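DMATS type aromatic prenyltransferase from Micromonospora olivasterospora probably transfers a dimethylallyl group to C6 of the tryptophan indole ring, as a 6-dimethylallyltryptophan synthase with the ABBA-barrel fold of its family. Local coordinates of one contact, PDB 6ZRX (chain A, 1.70 Å), residues S282-D287 and D322-I327, beside the matching contact of the related DMATS type aromatic prenyltransferase from Streptomyces coelicolor, PDB 6ZRZ (chain B, 1.70 Å), residues D279-D284 and D319-I324. One frame, after least-squares fit of the local backbone (RMSD 0.20 Å); residues are numbered along the deposited sequences.

Structure 1 (6ZRX); sequences SYVTDD and DGVGLI.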
loop_
_atom_site.group_PDB
_atom_site.type_symbol
_atom_site.label_atom_id
_atom_site.label_comp_id
_atom_site.label_asym_id
_atom_site.label_seq_id
_atom_site.Cartn_x
_atom_site.Cartn_y
_atom_site.Cartn_z
ATOM N N SER A 282 -13.537 5.669 4.982
ATOM C CA SER A 282 -14.890 5.403 4.426
ATOM C C SER A 282 -15.908 5.159 5.560
ATOM O O SER A 282 -17.113 5.163 5.269
ATOM C CB SER A 282 -14.832 4.226 3.470
ATOM O OG SER A 282 -16.066 4.065 2.783
ATOM N N TYR A 283 -15.445 4.975 6.801
ATOM C CA TYR A 283 -16.259 4.431 7.931
ATOM C C TYR A 283 -16.201 5.354 9.155
ATOM O O TYR A 283 -16.535 4.888 10.274
ATOM C CB TYR A 283 -15.798 3.005 8.222
ATOM C CG TYR A 283 -16.013 2.104 7.038
ATOM C CD1 TYR A 283 -17.277 1.637 6.724
ATOM C CD2 TYR A 283 -14.980 1.804 6.173
ATOM C CE1 TYR A 283 -17.501 0.857 5.600
ATOM C CE2 TYR A 283 -15.181 1.019 5.051
ATOM C CZ TYR A 283 -16.449 0.544 4.761
ATOM O OH TYR A 283 -16.656 -0.236 3.656
ATOM N N VAL A 284 -15.845 6.623 8.948
ATOM C CA VAL A 284 -15.707 7.645 10.031
ATOM C C VAL A 284 -16.361 8.947 9.577
ATOM O O VAL A 284 -16.498 9.158 8.354
ATOM C CB VAL A 284 -14.229 7.867 10.408
ATOM C CG1 VAL A 284 -13.650 6.673 11.137
ATOM C CG2 VAL A 284 -13.383 8.232 9.204
ATOM N N THR A 285 -16.722 9.805 10.533
ATOM C CA THR A 285 -17.252 11.164 10.283
ATOM C C THR A 285 -16.108 12.077 9.850
ATOM O O THR A 285 -16.343 12.959 9.005
ATOM C CB THR A 285 -17.986 11.706 11.518
ATOM O OG1 THR A 285 -17.084 11.730 12.623
ATOM C CG2 THR A 285 -19.195 10.871 11.874
ATOM N N ASP A 286 -14.916 11.872 10.419
ATOM C CA ASP A 286 -13.756 12.764 10.215
ATOM C C ASP A 286 -12.491 12.115 10.784
ATOM O O ASP A 286 -12.567 11.020 11.375
ATOM C CB ASP A 286 -14.016 14.107 10.885
ATOM C CG ASP A 286 -14.403 13.929 12.334
ATOM O OD1 ASP A 286 -13.546 13.468 13.120
ATOM O OD2 ASP A 286 -15.570 14.205 12.661
ATOM N N ASP A 287 -11.364 12.797 10.634
ATOM C CA ASP A 287 -10.039 12.265 11.009
ATOM C C ASP A 287 -9.846 12.282 12.520
ATOM O O ASP A 287 -8.933 11.578 12.977
ATOM C CB ASP A 287 -8.937 12.998 10.251
ATOM C CG ASP A 287 -8.806 12.436 8.854
ATOM O OD1 ASP A 287 -8.553 11.214 8.751
ATOM O OD2 ASP A 287 -8.984 13.202 7.894
ATOM N N ASP A 322 -11.922 18.848 10.636
ATOM C CA ASP A 322 -12.201 19.721 9.463
ATOM C C ASP A 322 -12.179 18.907 8.159
ATOM O O ASP A 322 -12.351 19.521 7.085
ATOM C CB ASP A 322 -11.210 20.883 9.368
ATOM C CG ASP A 322 -11.488 22.047 10.311
ATOM O OD1 ASP A 322 -12.444 21.953 11.120
ATOM O OD2 ASP A 322 -10.753 23.043 10.217
ATOM N N GLY A 323 -11.980 17.596 8.232
ATOM C CA GLY A 323 -11.976 16.743 7.037
ATOM C C GLY A 323 -11.920 15.277 7.371
ATOM O O GLY A 323 -11.802 14.922 8.564
ATOM N N VAL A 324 -12.024 14.448 6.346
ATOM C CA VAL A 324 -11.865 12.978 6.450
ATOM C C VAL A 324 -10.831 12.550 5.399
ATOM O O VAL A 324 -10.621 13.292 4.459
ATOM C CB VAL A 324 -13.229 12.288 6.285
ATOM C CG1 VAL A 324 -13.740 12.356 4.848
ATOM C CG2 VAL A 324 -13.201 10.870 6.795
ATOM N N GLY A 325 -10.194 11.409 5.582
ATOM C CA GLY A 325 -9.277 10.851 4.572
ATOM C C GLY A 325 -7.805 11.170 4.803
ATOM O O GLY A 325 -6.990 10.654 4.005
ATOM N N LEU A 326 -7.431 11.978 5.813
ATOM C CA LEU A 326 -5.995 12.117 6.208
ATOM C C LEU A 326 -5.482 10.727 6.589
ATOM O O LEU A 326 -4.449 10.300 6.052
ATOM C CB LEU A 326 -5.834 13.088 7.380
ATOM C CG LEU A 326 -4.438 13.148 8.007
ATOM C CD1 LEU A 326 -3.388 13.527 6.979
ATOM C CD2 LEU A 326 -4.425 14.115 9.175
ATOM N N ILE A 327 -6.178 10.061 7.509
ATOM C CA ILE A 327 -5.908 8.647 7.868
ATOM C C ILE A 327 -6.685 7.801 6.861
ATOM O O ILE A 327 -7.886 7.609 7.037
ATOM C CB ILE A 327 -6.279 8.349 9.325
ATOM C CG1 ILE A 327 -5.517 9.268 10.288
ATOM C CG2 ILE A 327 -6.051 6.875 9.649
ATOM C CD1 ILE A 327 -6.002 9.192 11.718
HETATM O O HOH W 1 -9.945 9.400 7.705
#

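Structure 2 (6ZRZ); sequences DYVRHD and DGVGLI.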
loop_
_atom_site.group_PDB
_atom_site.type_symbol
_atom_site.label_atom_id
_atom_site.label_comp_id
_atom_site.label_asym_id
_atom_site.label_seq_id
_atom_site.Cartn_x
_atom_site.Cartn_y
_atom_site.Cartn_z
ATOM N N ASP B 279 -13.517 5.587 4.991
ATOM C CA ASP B 279 -14.888 5.347 4.496
ATOM C C ASP B 279 -15.865 5.089 5.633
ATOM O O ASP B 279 -17.060 4.923 5.313
ATOM C CB ASP B 279 -14.909 4.178 3.511
ATOM C CG ASP B 279 -14.439 4.526 2.118
ATOM O OD1 ASP B 279 -13.846 5.629 1.918
ATOM O OD2 ASP B 279 -14.639 3.669 1.217
ATOM N N TYR B 280 -15.418 5.078 6.898
ATOM C CA TYR B 280 -16.202 4.525 8.046
ATOM C C TYR B 280 -16.202 5.495 9.233
ATOM O O TYR B 280 -16.593 5.092 10.316
ATOM C CB TYR B 280 -15.654 3.144 8.430
ATOM C CG TYR B 280 -15.729 2.169 7.296
ATOM C CD1 TYR B 280 -16.952 1.735 6.818
ATOM C CD2 TYR B 280 -14.596 1.728 6.634
ATOM C CE1 TYR B 280 -17.052 0.885 5.732
ATOM C CE2 TYR B 280 -14.677 0.859 5.553
ATOM C CZ TYR B 280 -15.918 0.421 5.109
ATOM O OH TYR B 280 -16.043 -0.398 4.025
ATOM N N VAL B 281 -15.780 6.744 9.018
ATOM C CA VAL B 281 -15.738 7.790 10.068
ATOM C C VAL B 281 -16.406 9.057 9.550
ATOM O O VAL B 281 -16.477 9.229 8.332
ATOM C CB VAL B 281 -14.290 8.093 10.464
ATOM C CG1 VAL B 281 -13.619 6.927 11.121
ATOM C CG2 VAL B 281 -13.478 8.564 9.256
ATOM N N ARG B 282 -16.771 9.948 10.458
ATOM C CA ARG B 282 -17.226 11.325 10.141
ATOM C C ARG B 282 -16.036 12.196 9.724
ATOM O O ARG B 282 -16.229 13.112 8.874
ATOM C CB ARG B 282 -17.912 11.947 11.354
ATOM C CG ARG B 282 -19.190 11.236 11.781
ATOM C CD ARG B 282 -19.741 11.853 13.056
ATOM N NE ARG B 282 -20.984 11.227 13.495
ATOM C CZ ARG B 282 -21.093 10.095 14.242
ATOM N NH1 ARG B 282 -22.297 9.636 14.564
ATOM N NH2 ARG B 282 -20.012 9.431 14.650
ATOM N N HIS B 283 -14.882 12.000 10.349
ATOM C CA HIS B 283 -13.709 12.896 10.217
ATOM C C HIS B 283 -12.464 12.212 10.789
ATOM O O HIS B 283 -12.581 11.153 11.424
ATOM C CB HIS B 283 -13.967 14.262 10.857
ATOM C CG HIS B 283 -14.404 14.217 12.288
ATOM N ND1 HIS B 283 -13.545 13.873 13.311
ATOM C CD2 HIS B 283 -15.588 14.504 12.865
ATOM C CE1 HIS B 283 -14.189 13.933 14.466
ATOM N NE2 HIS B 283 -15.443 14.317 14.229
ATOM N N ASP B 284 -11.309 12.809 10.582
ATOM C CA ASP B 284 -10.012 12.236 11.005
ATOM C C ASP B 284 -9.851 12.285 12.524
ATOM O O ASP B 284 -9.016 11.509 13.034
ATOM C CB ASP B 284 -8.852 12.905 10.261
ATOM C CG ASP B 284 -8.712 12.362 8.861
ATOM O OD1 ASP B 284 -8.527 11.113 8.742
ATOM O OD2 ASP B 284 -8.830 13.158 7.903
ATOM N N ASP B 319 -12.046 18.623 10.837
ATOM C CA ASP B 319 -12.567 19.485 9.729
ATOM C C ASP B 319 -12.490 18.763 8.387
ATOM O O ASP B 319 -12.782 19.403 7.360
ATOM C CB ASP B 319 -11.842 20.832 9.655
ATOM C CG ASP B 319 -12.194 21.727 10.819
ATOM O OD1 ASP B 319 -13.076 21.354 11.570
ATOM O OD2 ASP B 319 -11.551 22.768 10.973
ATOM N N GLY B 320 -12.129 17.491 8.377
ATOM C CA GLY B 320 -11.996 16.746 7.123
ATOM C C GLY B 320 -11.899 15.264 7.361
ATOM O O GLY B 320 -11.779 14.831 8.515
ATOM N N VAL B 321 -11.903 14.509 6.285
ATOM C CA VAL B 321 -11.749 13.040 6.356
ATOM C C VAL B 321 -10.766 12.629 5.252
ATOM O O VAL B 321 -10.684 13.340 4.222
ATOM C CB VAL B 321 -13.125 12.354 6.250
ATOM C CG1 VAL B 321 -13.761 12.558 4.891
ATOM C CG2 VAL B 321 -13.049 10.879 6.588
ATOM N N GLY B 322 -10.039 11.546 5.457
ATOM C CA GLY B 322 -9.199 10.937 4.409
ATOM C C GLY B 322 -7.719 11.079 4.696
ATOM O O GLY B 322 -6.915 10.409 4.019
ATOM N N LEU B 323 -7.352 11.876 5.697
ATOM C CA LEU B 323 -5.949 12.007 6.127
ATOM C C LEU B 323 -5.434 10.646 6.616
ATOM O O LEU B 323 -4.375 10.197 6.133
ATOM C CB LEU B 323 -5.850 13.079 7.200
ATOM C CG LEU B 323 -4.447 13.549 7.490
ATOM C CD1 LEU B 323 -3.792 14.090 6.222
ATOM C CD2 LEU B 323 -4.459 14.605 8.596
ATOM N N ILE B 324 -6.168 9.971 7.489
ATOM C CA ILE B 324 -5.884 8.558 7.809
ATOM C C ILE B 324 -6.659 7.712 6.787
ATOM O O ILE B 324 -7.871 7.537 6.950
ATOM C CB ILE B 324 -6.204 8.178 9.261
ATOM C CG1 ILE B 324 -5.477 9.081 10.260
ATOM C CG2 ILE B 324 -5.878 6.727 9.487
ATOM C CD1 ILE B 324 -5.838 8.809 11.721
HETATM O O HOH W 2 -9.931 9.334 7.627
#

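Structure 1 (6ZRX)
In this ABBA-barrel prenyltransferase the loop leading into helix 287-300 meets the loop leading into strand 327-334, with Asp286 at the N-cap and Asp287 in the first turn facing segment 322-327. Asp287 N donates to Gly323 O (3.0 Å). The carboxylate of Asp287, directed at segment 322-327 by a CG anti to the carbonyl carbon (chi1 -81°), receives two successive amides: Leu326 N reaches OD2 at 2.9 Å on the syn side, tilted out of the carboxylate plane, and Ile327 N meets OD1 at 2.9 Å from above that plane, nearly straight at 170°. A water donates to Asp287 OD1 and Ile327 O and accepts from Gly325 N, while Arg318 forms a salt bridge with OD2; together they probably offset the buried charge. Asp286 touches Gly323 O through CB (3.3 Å); its carboxylate turns away, OD1 capping Glu289 N and OD2 pairing with Arg321. Beside it, Thr285 OG1 lies 2.9 Å from Asp286 OD2. Val284 CG2 packs against Val324 CG2 at 3.6 Å, and Ser282 OG bonds Arg256 N.

Structure 2 (6ZRZ)
At the N-terminus of helix 284-297, His283 occupies the N-cap position and Asp284, in the first turn, faces segment 319-324. Asp284 N donates to Gly320 O (2.9 Å). The carboxylate of Asp284, directed at segment 319-324 by a CG anti to the carbonyl carbon (chi1 -78°), receives two successive amides: Leu323 N reaches OD2 at 2.9 Å on the syn side, tilted out of the carboxylate plane, and Ile324 N meets OD1 at 2.9 Å from above that plane, nearly straight at 173°. A water donates to Asp284 OD1 and Ile324 O and accepts from Gly322 N, while Arg315 forms a salt bridge with OD2; together they probably offset the buried charge. His283 touches Gly320 O through CB (3.3 Å), and its imidazole turns away from segment 319-324. Beside it, Arg282, extended along its chain, forms a salt bridge through NH2 with Glu286 of the helix. Val281 CG2 packs against Val321 CG2 at 3.6 Å. With Asp279 OD1 paired to Arg252, polar and apolar contacts together join the helix start to the loop entering the barrel strand.

What differs
The main exchange is at the N-cap, where the carboxylate of Asp286(A) gives way to the imidazole of His283(B). The first torsion is the same (53° and 54°), and the ring follows the carboxylate: ND1 of His283(B) and OD1 of Asp286(A) are 0.4 Å apart after superposition, as are CD2 and OD2. CE1 and NE2 of His283(B) extend beyond the carboxylate. A negative group at the helix start is thus replaced by a ring, with carbon in place of one oxygen, which probably alters the capping electrostatics. CB still touches the carbonyl O of Gly323(A) or Gly320(B). At the preceding position OG1 of Thr285(A) goes, CG of Arg282(B) and CG2 of Thr285(A) are 0.4 Å apart after superposition, and the chain from CD to the guanidinium is added. Asp287(A) holds the amides of Leu326(A) and Ile327(A) as Asp284(B) holds those of Leu323(B) and Ile324(B), with the water in place. Farther off, Asp279(B) stands where Ser282(A) does; OG has no counterpart, and CG, OD1 and OD2 are additional.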